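PDB 5Y9D: acyl-coenzyme A oxidase 1 from Yarrowia lipolytica, which catalyses the FAD-dependent oxidation of 2,3-saturated acyl-CoAs to (2E)-enoyl-CoAs, reducing O2 to H2O2, in peroxisomal fatty acid beta-oxidation. Local coordinates for residues R113-G118 against S123-L128; S138-G141 against Q147-Y150; V159-G164 against R240-H245. All coordinates share one frame; numbering follows the deposited sequence.

Contacts 1 and 2 share helix 122-142. Contact 1 pairs its early part with the helix before it, and contact 2 its late part with the helix after it; the centres of contacts 1 and 2 are 23 Å apart. Contact 3 joins two loops, its centre 22 Å from that of contact 1. The two meet where R127 O and Y163 OH lie 2.6 Å apart, a probable hydrogen bond. The nearest atoms of contacts 2 and 3 are about 6 Å apart. Contact 1 lies near the active site: the R125 side chain is about 8 Å from that of E464, the likely proton acceptor, and about 11 Å from a bound FAD. Contacts 2 and 3 lie away from both.

Contact 1: R113-G118 against S123-L128; sequences RAQLHG and STRTRL
R125 lays its side chain against the backbone of A114 and Q115. Its CG is 3.4 Å from A114 O. The chain bends at chi2 (-95°), which lays the guanidinium along A114 and Q115. A114 O sits over one face of this group, offset toward the rim. The gap from A114 O to R125 NH1 is 3.5 Å, but the angle is poor, so this is packing and not a hydrogen bond. NH1 of R125 also rests 3.8 Å from Q115 CA. The side chains of Q115 and R125 run side by side in the same direction, with amide and guanidinium planes 36° apart. G118 has no side chain, and its CA lies 4.1 Å from R125 CB. On the other flank, H117 and T124 cross at about a right angle, and H117 NE2 touches T124 CB at 3.8 Å.

The polar ends look to a second shell. R125 NH1 makes a salt bridge to D318, and Q115 NE2 bonds to S314 OG, both on helix 306-334. D318 and S314 probably help keep the arginine and the amide side by side. T124 OG1 bonds to D121. Helices 107-118 and 122-142 run nearly antiparallel here, at 150° with segment axes 9.0 Å apart. They form an antiparallel helical hairpin with a short connection, within the N-terminal helical domain of acyl-CoA oxidases.

Contact 2: S138-G141 against Q147-Y150; sequences SIRG and QFKY
F148 puts its ring against I139 and R140, and the tight part of the contact begins at the CD1 edge of that ring. I139 CG2 meets F148 CD1 at 3.7 Å, and I139 CB lies at the ring edge, in its plane. R140 N is 3.6 Å from the same CD1. I139 is buried here and also packs on L283. R140 CG completes the tight part: it stands over the ring centre in a CH-pi contact, 3.9 Å from the F148 centroid and 11° off the normal. The looser side is the guanidinium end, where R140 and F148 are both partly exposed to solvent. The arginine bends at chi3 (-97°), which keeps the guanidinium beside the far end of the ring. R140 NE is 4.2 Å from F148 CZ. That CZ lies under one face of the guanidinium, offset toward its rim, and the two planes are 34° apart. With an alanine here instead of F148, I139 CG2 would probably lose its ring partner and the R140 chain the face it lies on. The ring also reaches V157 in the following loop. This is packing between consecutive helices, 122-142 and 145-153, across the short turn that joins them in the N-terminal helical domain.

Contact 3: V159-G164 against R240-H245; sequences VKQFYG and RNVHDH
With chi1 at -166°, V242 swings CG1 opposite its own amide nitrogen, which aims this methyl at the backbone of Q161. Q161 in turn has CG anti to its carbonyl carbon (chi1 -57°) and bends at the next bond, which carries its amide toward H243. The closest approach is from V242 CG1 to Q161 O, at 3.1 Å. The other methyl, CG2, lies farther from that oxygen, at 4.1 Å. Side chain meets side chain more loosely, with Q161 CB 4.1 Å from V242 CG1. At the outer end, Q161 OE1 comes 4.0 Å from H243 CE1. The amide and imidazole planes stand almost perpendicular, 87° apart, and the oxygen meets the ring obliquely. The contact is therefore van der Waals packing, centred on one valine methyl. Q161 and H243 are exposed to solvent, while V242 is partly covered.

Behind V242 its own loop is braced. R240 CD sits 3.3 Å above the centre of the H245 ring, and R240 NH1 bonds to S214 O and A210 O. The second subunit also reaches this surface: F696 of that subunit meets the H243 ring and packs on Q161, and R683 of that subunit bonds to D244 O.

Segment 159-164 lies in the loop between helix 145-153 and strand 166-167, and G164 N bonds to H131 ND1 on helix 122-142. Segment 240-245 lies in the loop between strands 228-238 and 251-255. The contact thus joins the exit of the N-terminal helices to a loop between strands of the middle domain.

Contact 1: R113-G118 against S123-L128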
loop_
_atom_site.group_PDB
_atom_site.type_symbol
_atom_site.label_atom_id
_atom_site.label_comp_id
_atom_site.label_asym_id
_atom_site.label_seq_id
_atom_site.Cartn_x
_atom_site.Cartn_y
_atom_site.Cartn_z
ATOM N N ARG A 113 7.849 25.538 -1.950
ATOM C CA ARG A 113 9.062 24.945 -2.513
ATOM C C ARG A 113 9.283 23.534 -1.994
ATOM O O ARG A 113 9.710 22.643 -2.723
ATOM C CB ARG A 113 10.236 25.822 -2.182
ATOM C CG ARG A 113 11.479 25.498 -2.939
ATOM C CD ARG A 113 12.586 26.375 -2.409
ATOM N NE ARG A 113 12.245 27.788 -2.543
ATOM C CZ ARG A 113 12.184 28.426 -3.704
ATOM N NH1 ARG A 113 12.425 27.789 -4.828
ATOM N NH2 ARG A 113 11.882 29.710 -3.753
ATOM N N ALA A 114 8.966 23.332 -0.736
ATOM C CA ALA A 114 9.039 21.997 -0.128
ATOM C C ALA A 114 7.957 21.029 -0.686
ATOM O O ALA A 114 8.260 19.908 -1.101
ATOM C CB ALA A 114 8.965 22.122 1.396
ATOM N N GLN A 115 6.718 21.478 -0.755
ATOM C CA GLN A 115 5.635 20.661 -1.307
ATOM C C GLN A 115 5.879 20.244 -2.756
ATOM O O GLN A 115 5.799 19.057 -3.087
ATOM C CB GLN A 115 4.298 21.401 -1.181
ATOM C CG GLN A 115 3.833 21.532 0.250
ATOM C CD GLN A 115 2.816 22.633 0.479
ATOM O OE1 GLN A 115 2.237 23.220 -0.459
ATOM N NE2 GLN A 115 2.559 22.894 1.746
ATOM N N LEU A 116 6.223 21.209 -3.606
ATOM C CA LEU A 116 6.454 20.930 -5.025
ATOM C C LEU A 116 7.635 19.982 -5.261
ATOM O O LEU A 116 7.591 19.099 -6.131
ATOM C CB LEU A 116 6.677 22.214 -5.787
ATOM C CG LEU A 116 5.536 23.226 -5.721
ATOM C CD1 LEU A 116 6.046 24.630 -6.037
ATOM C CD2 LEU A 116 4.420 22.842 -6.669
ATOM N N HIS A 117 8.699 20.153 -4.485
ATOM C CA HIS A 117 9.878 19.306 -4.635
ATOM C C HIS A 117 9.630 17.896 -4.106
ATOM O O HIS A 117 10.209 16.932 -4.607
ATOM C CB HIS A 117 11.040 19.966 -3.932
ATOM C CG HIS A 117 12.333 19.250 -4.096
ATOM N ND1 HIS A 117 12.646 18.525 -5.223
ATOM C CD2 HIS A 117 13.394 19.146 -3.274
ATOM C CE1 HIS A 117 13.849 18.004 -5.091
ATOM N NE2 HIS A 117 14.322 18.360 -3.913
ATOM N N GLY A 118 8.740 17.778 -3.122
ATOM C CA GLY A 118 8.386 16.486 -2.519
ATOM C C GLY A 118 7.574 15.603 -3.433
ATOM O O GLY A 118 7.472 14.394 -3.209
ATOM N N SER A 123 13.100 12.257 -0.072
ATOM C CA SER A 123 14.218 12.182 0.858
ATOM C C SER A 123 14.797 13.603 1.163
ATOM O O SER A 123 14.993 13.966 2.327
ATOM C CB SER A 123 15.283 11.207 0.344
ATOM O OG SER A 123 14.855 9.833 0.439
ATOM N N THR A 124 15.022 14.418 0.133
ATOM C CA THR A 124 15.592 15.762 0.337
ATOM C C THR A 124 14.571 16.656 1.035
ATOM O O THR A 124 14.907 17.526 1.841
ATOM C CB THR A 124 15.927 16.455 -0.986
ATOM O OG1 THR A 124 16.885 15.695 -1.723
ATOM C CG2 THR A 124 16.465 17.865 -0.721
ATOM N N ARG A 125 13.314 16.470 0.692
ATOM C CA ARG A 125 12.305 17.250 1.317
ATOM C C ARG A 125 12.366 17.014 2.834
ATOM O O ARG A 125 12.505 17.943 3.593
ATOM C CB ARG A 125 10.953 16.905 0.704
ATOM C CG ARG A 125 9.831 17.812 1.136
ATOM C CD ARG A 125 9.060 17.220 2.312
ATOM N NE ARG A 125 8.115 18.216 2.808
ATOM C CZ ARG A 125 6.954 18.503 2.237
ATOM N NH1 ARG A 125 6.587 17.868 1.148
ATOM N NH2 ARG A 125 6.169 19.438 2.764
ATOM N N THR A 126 12.372 15.760 3.270
ATOM C CA THR A 126 12.424 15.471 4.694
ATOM C C THR A 126 13.727 15.940 5.357
ATOM O O THR A 126 13.709 16.494 6.487
ATOM C CB THR A 126 12.267 13.980 4.924
ATOM O OG1 THR A 126 11.044 13.566 4.342
ATOM C CG2 THR A 126 12.242 13.644 6.403
ATOM N N ARG A 127 14.848 15.711 4.658
ATOM C CA ARG A 127 16.155 15.986 5.232
ATOM C C ARG A 127 16.381 17.492 5.405
ATOM O O ARG A 127 17.096 17.940 6.286
ATOM C CB ARG A 127 17.273 15.359 4.402
ATOM C CG ARG A 127 18.627 15.383 5.109
ATOM C CD ARG A 127 19.381 14.110 4.850
ATOM N NE ARG A 127 20.747 14.146 5.335
ATOM C CZ ARG A 127 21.769 13.490 4.777
ATOM N NH1 ARG A 127 21.611 12.741 3.676
ATOM N NH2 ARG A 127 22.972 13.584 5.328
ATOM N N LEU A 128 15.752 18.275 4.572
ATOM C CA LEU A 128 15.794 19.699 4.747
ATOM C C LEU A 128 14.815 20.101 5.841
ATOM O O LEU A 128 15.057 20.976 6.661
ATOM C CB LEU A 128 15.404 20.351 3.432
ATOM C CG LEU A 128 15.455 21.860 3.387
ATOM C CD1 LEU A 128 16.810 22.351 3.843
ATOM C CD2 LEU A 128 15.169 22.294 1.964
#

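Contact 2: S138-G141 against Q147-Y150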
loop_
_atom_site.group_PDB
_atom_site.type_symbol
_atom_site.label_atom_id
_atom_site.label_comp_id
_atom_site.label_asym_id
_atom_site.label_seq_id
_atom_site.Cartn_x
_atom_site.Cartn_y
_atom_site.Cartn_z
ATOM N N SER A 138 10.367 25.087 16.120
ATOM C CA SER A 138 10.322 24.894 17.551
ATOM C C SER A 138 11.052 26.011 18.276
ATOM O O SER A 138 10.597 26.425 19.310
ATOM C CB SER A 138 10.871 23.523 17.976
ATOM O OG SER A 138 10.232 22.457 17.277
ATOM N N ILE A 139 12.148 26.536 17.748
ATOM C CA ILE A 139 12.831 27.600 18.486
ATOM C C ILE A 139 12.072 28.903 18.367
ATOM O O ILE A 139 12.088 29.706 19.279
ATOM C CB ILE A 139 14.256 27.932 18.004
ATOM C CG1 ILE A 139 15.135 26.731 17.838
ATOM C CG2 ILE A 139 14.959 28.837 19.014
ATOM C CD1 ILE A 139 16.241 27.076 16.869
ATOM N N ARG A 140 11.446 29.135 17.227
ATOM C CA ARG A 140 10.636 30.330 17.073
ATOM C C ARG A 140 9.401 30.201 17.961
ATOM O O ARG A 140 9.125 31.087 18.754
ATOM C CB ARG A 140 10.235 30.563 15.608
ATOM C CG ARG A 140 10.286 32.019 15.204
ATOM C CD ARG A 140 9.441 32.324 13.980
ATOM N NE ARG A 140 10.225 32.349 12.747
ATOM C CZ ARG A 140 10.496 31.287 11.990
ATOM N NH1 ARG A 140 10.057 30.063 12.325
ATOM N NH2 ARG A 140 11.219 31.450 10.882
ATOM N N GLY A 141 8.693 29.080 17.847
ATOM C CA GLY A 141 7.421 28.877 18.551
ATOM C C GLY A 141 7.491 28.672 20.057
ATOM O O GLY A 141 6.546 28.978 20.761
ATOM N N GLN A 147 15.980 34.236 22.765
ATOM C CA GLN A 147 16.468 32.865 22.662
ATOM C C GLN A 147 16.631 32.528 21.205
ATOM O O GLN A 147 17.697 32.091 20.790
ATOM C CB GLN A 147 15.499 31.878 23.335
ATOM C CG GLN A 147 15.587 31.861 24.865
ATOM C CD GLN A 147 14.765 30.754 25.476
ATOM O OE1 GLN A 147 13.611 30.545 25.111
ATOM N NE2 GLN A 147 15.364 30.015 26.403
ATOM N N PHE A 148 15.583 32.782 20.434
ATOM C CA PHE A 148 15.643 32.675 18.998
ATOM C C PHE A 148 16.785 33.481 18.360
ATOM O O PHE A 148 17.582 32.929 17.604
ATOM C CB PHE A 148 14.326 33.078 18.352
ATOM C CG PHE A 148 14.251 32.723 16.864
ATOM C CD1 PHE A 148 14.157 31.398 16.455
ATOM C CD2 PHE A 148 14.289 33.700 15.897
ATOM C CE1 PHE A 148 14.097 31.058 15.116
ATOM C CE2 PHE A 148 14.238 33.371 14.562
ATOM C CZ PHE A 148 14.141 32.048 14.164
ATOM N N LYS A 149 16.858 34.778 18.631
ATOM C CA LYS A 149 17.918 35.614 18.044
ATOM C C LYS A 149 19.304 35.032 18.285
ATOM O O LYS A 149 20.177 35.110 17.427
ATOM C CB LYS A 149 17.851 37.046 18.587
ATOM C CG LYS A 149 16.719 37.841 17.962
ATOM C CD LYS A 149 16.480 39.183 18.632
ATOM C CE LYS A 149 15.721 40.126 17.696
ATOM N NZ LYS A 149 16.584 40.578 16.560
ATOM N N TYR A 150 19.487 34.432 19.450
ATOM C CA TYR A 150 20.763 33.856 19.828
ATOM C C TYR A 150 21.183 32.685 18.943
ATOM O O TYR A 150 22.323 32.616 18.513
ATOM C CB TYR A 150 20.694 33.376 21.270
ATOM C CG TYR A 150 21.959 32.668 21.707
ATOM C CD1 TYR A 150 23.060 33.400 22.114
ATOM C CD2 TYR A 150 22.046 31.259 21.717
ATOM C CE1 TYR A 150 24.214 32.771 22.525
ATOM C CE2 TYR A 150 23.204 30.622 22.116
ATOM C CZ TYR A 150 24.286 31.395 22.514
ATOM O OH TYR A 150 25.463 30.828 22.917
#

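Contact 3: V159-G164 against R240-H245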
loop_
_atom_site.group_PDB
_atom_site.type_symbol
_atom_site.label_atom_id
_atom_site.label_comp_id
_atom_site.label_asym_id
_atom_site.label_seq_id
_atom_site.Cartn_x
_atom_site.Cartn_y
_atom_site.Cartn_z
ATOM N N VAL A 159 21.984 27.996 8.357
ATOM C CA VAL A 159 22.634 26.686 8.266
ATOM C C VAL A 159 24.145 26.821 8.025
ATOM O O VAL A 159 24.723 26.220 7.135
ATOM C CB VAL A 159 21.921 25.788 7.247
ATOM C CG1 VAL A 159 22.199 24.353 7.555
ATOM C CG2 VAL A 159 20.418 25.937 7.360
ATOM N N LYS A 160 24.760 27.668 8.824
ATOM C CA LYS A 160 26.181 27.849 8.784
ATOM C C LYS A 160 26.781 27.359 10.075
ATOM O O LYS A 160 26.550 27.915 11.129
ATOM C CB LYS A 160 26.495 29.320 8.585
ATOM C CG LYS A 160 25.840 29.923 7.363
ATOM C CD LYS A 160 26.801 30.818 6.613
ATOM C CE LYS A 160 26.172 31.384 5.355
ATOM N NZ LYS A 160 27.133 31.560 4.231
ATOM N N GLN A 161 27.556 26.299 9.971
ATOM C CA GLN A 161 28.214 25.700 11.105
ATOM C C GLN A 161 27.173 25.136 12.038
ATOM O O GLN A 161 27.433 24.916 13.192
ATOM C CB GLN A 161 29.063 26.732 11.820
ATOM C CG GLN A 161 30.090 27.389 10.931
ATOM C CD GLN A 161 31.361 27.737 11.655
ATOM O OE1 GLN A 161 31.652 27.208 12.707
ATOM N NE2 GLN A 161 32.126 28.632 11.082
ATOM N N PHE A 162 25.969 24.953 11.534
ATOM C CA PHE A 162 24.858 24.566 12.355
ATOM C C PHE A 162 23.848 23.757 11.558
ATOM O O PHE A 162 23.361 24.227 10.558
ATOM C CB PHE A 162 24.210 25.844 12.856
ATOM C CG PHE A 162 23.324 25.655 14.025
ATOM C CD1 PHE A 162 22.113 25.023 13.884
ATOM C CD2 PHE A 162 23.690 26.118 15.261
ATOM C CE1 PHE A 162 21.289 24.849 14.958
ATOM C CE2 PHE A 162 22.863 25.952 16.340
ATOM C CZ PHE A 162 21.664 25.317 16.189
ATOM N N TYR A 163 23.519 22.560 12.011
ATOM C CA TYR A 163 22.396 21.834 11.460
ATOM C C TYR A 163 21.517 21.264 12.553
ATOM O O TYR A 163 21.992 20.588 13.419
ATOM C CB TYR A 163 22.839 20.751 10.481
ATOM C CG TYR A 163 21.797 20.487 9.440
ATOM C CD1 TYR A 163 21.755 21.227 8.292
ATOM C CD2 TYR A 163 20.837 19.523 9.625
ATOM C CE1 TYR A 163 20.793 21.013 7.348
ATOM C CE2 TYR A 163 19.868 19.300 8.686
ATOM C CZ TYR A 163 19.853 20.047 7.557
ATOM O OH TYR A 163 18.897 19.846 6.616
ATOM N N GLY A 164 20.226 21.504 12.485
ATOM C CA GLY A 164 19.356 21.195 13.577
ATOM C C GLY A 164 18.589 19.930 13.310
ATOM O O GLY A 164 18.508 19.479 12.169
ATOM N N ARG A 240 27.050 17.452 18.470
ATOM C CA ARG A 240 28.395 17.229 17.943
ATOM C C ARG A 240 29.313 18.452 18.121
ATOM O O ARG A 240 28.836 19.606 18.179
ATOM C CB ARG A 240 28.334 16.946 16.451
ATOM C CG ARG A 240 27.581 15.704 16.045
ATOM C CD ARG A 240 27.611 15.511 14.526
ATOM N NE ARG A 240 27.454 14.109 14.188
ATOM C CZ ARG A 240 26.293 13.474 14.140
ATOM N NH1 ARG A 240 25.151 14.116 14.375
ATOM N NH2 ARG A 240 26.262 12.172 13.831
ATOM N N ASN A 241 30.619 18.186 18.184
ATOM C CA ASN A 241 31.626 19.234 18.073
ATOM C C ASN A 241 31.640 19.637 16.599
ATOM O O ASN A 241 31.852 18.804 15.727
ATOM C CB ASN A 241 33.016 18.767 18.547
ATOM C CG ASN A 241 33.001 18.193 19.963
ATOM O OD1 ASN A 241 33.209 16.988 20.150
ATOM N ND2 ASN A 241 32.707 19.035 20.956
ATOM N N VAL A 242 31.387 20.908 16.336
ATOM C CA VAL A 242 31.108 21.382 14.978
ATOM C C VAL A 242 32.314 21.336 14.033
ATOM O O VAL A 242 32.155 21.238 12.822
ATOM C CB VAL A 242 30.556 22.840 15.016
ATOM C CG1 VAL A 242 29.957 23.218 13.671
ATOM C CG2 VAL A 242 29.483 22.988 16.106
ATOM N N HIS A 243 33.521 21.362 14.579
ATOM C CA HIS A 243 34.703 21.508 13.759
ATOM C C HIS A 243 35.270 20.197 13.273
ATOM O O HIS A 243 36.006 20.183 12.289
ATOM C CB HIS A 243 35.756 22.370 14.481
ATOM C CG HIS A 243 35.397 23.825 14.544
ATOM N ND1 HIS A 243 35.693 24.709 13.531
ATOM C CD2 HIS A 243 34.748 24.548 15.489
ATOM C CE1 HIS A 243 35.267 25.919 13.857
ATOM N NE2 HIS A 243 34.688 25.846 15.040
ATOM N N ASP A 244 34.927 19.096 13.934
ATOM C CA ASP A 244 35.263 17.745 13.447
ATOM C C ASP A 244 34.056 16.796 13.372
ATOM O O ASP A 244 34.186 15.633 13.023
ATOM C CB ASP A 244 36.348 17.122 14.319
ATOM C CG ASP A 244 36.006 17.141 15.819
ATOM O OD1 ASP A 244 34.848 16.862 16.207
ATOM O OD2 ASP A 244 36.921 17.434 16.623
ATOM N N HIS A 245 32.883 17.291 13.742
ATOM C CA HIS A 245 31.658 16.488 13.761
ATOM C C HIS A 245 31.569 15.335 14.787
ATOM O O HIS A 245 30.642 14.527 14.734
ATOM C CB HIS A 245 31.397 15.958 12.361
ATOM C CG HIS A 245 30.007 16.190 11.905
ATOM N ND1 HIS A 245 29.201 15.182 11.444
ATOM C CD2 HIS A 245 29.277 17.324 11.839
ATOM C CE1 HIS A 245 28.031 15.689 11.107
ATOM N NE2 HIS A 245 28.051 16.987 11.342
#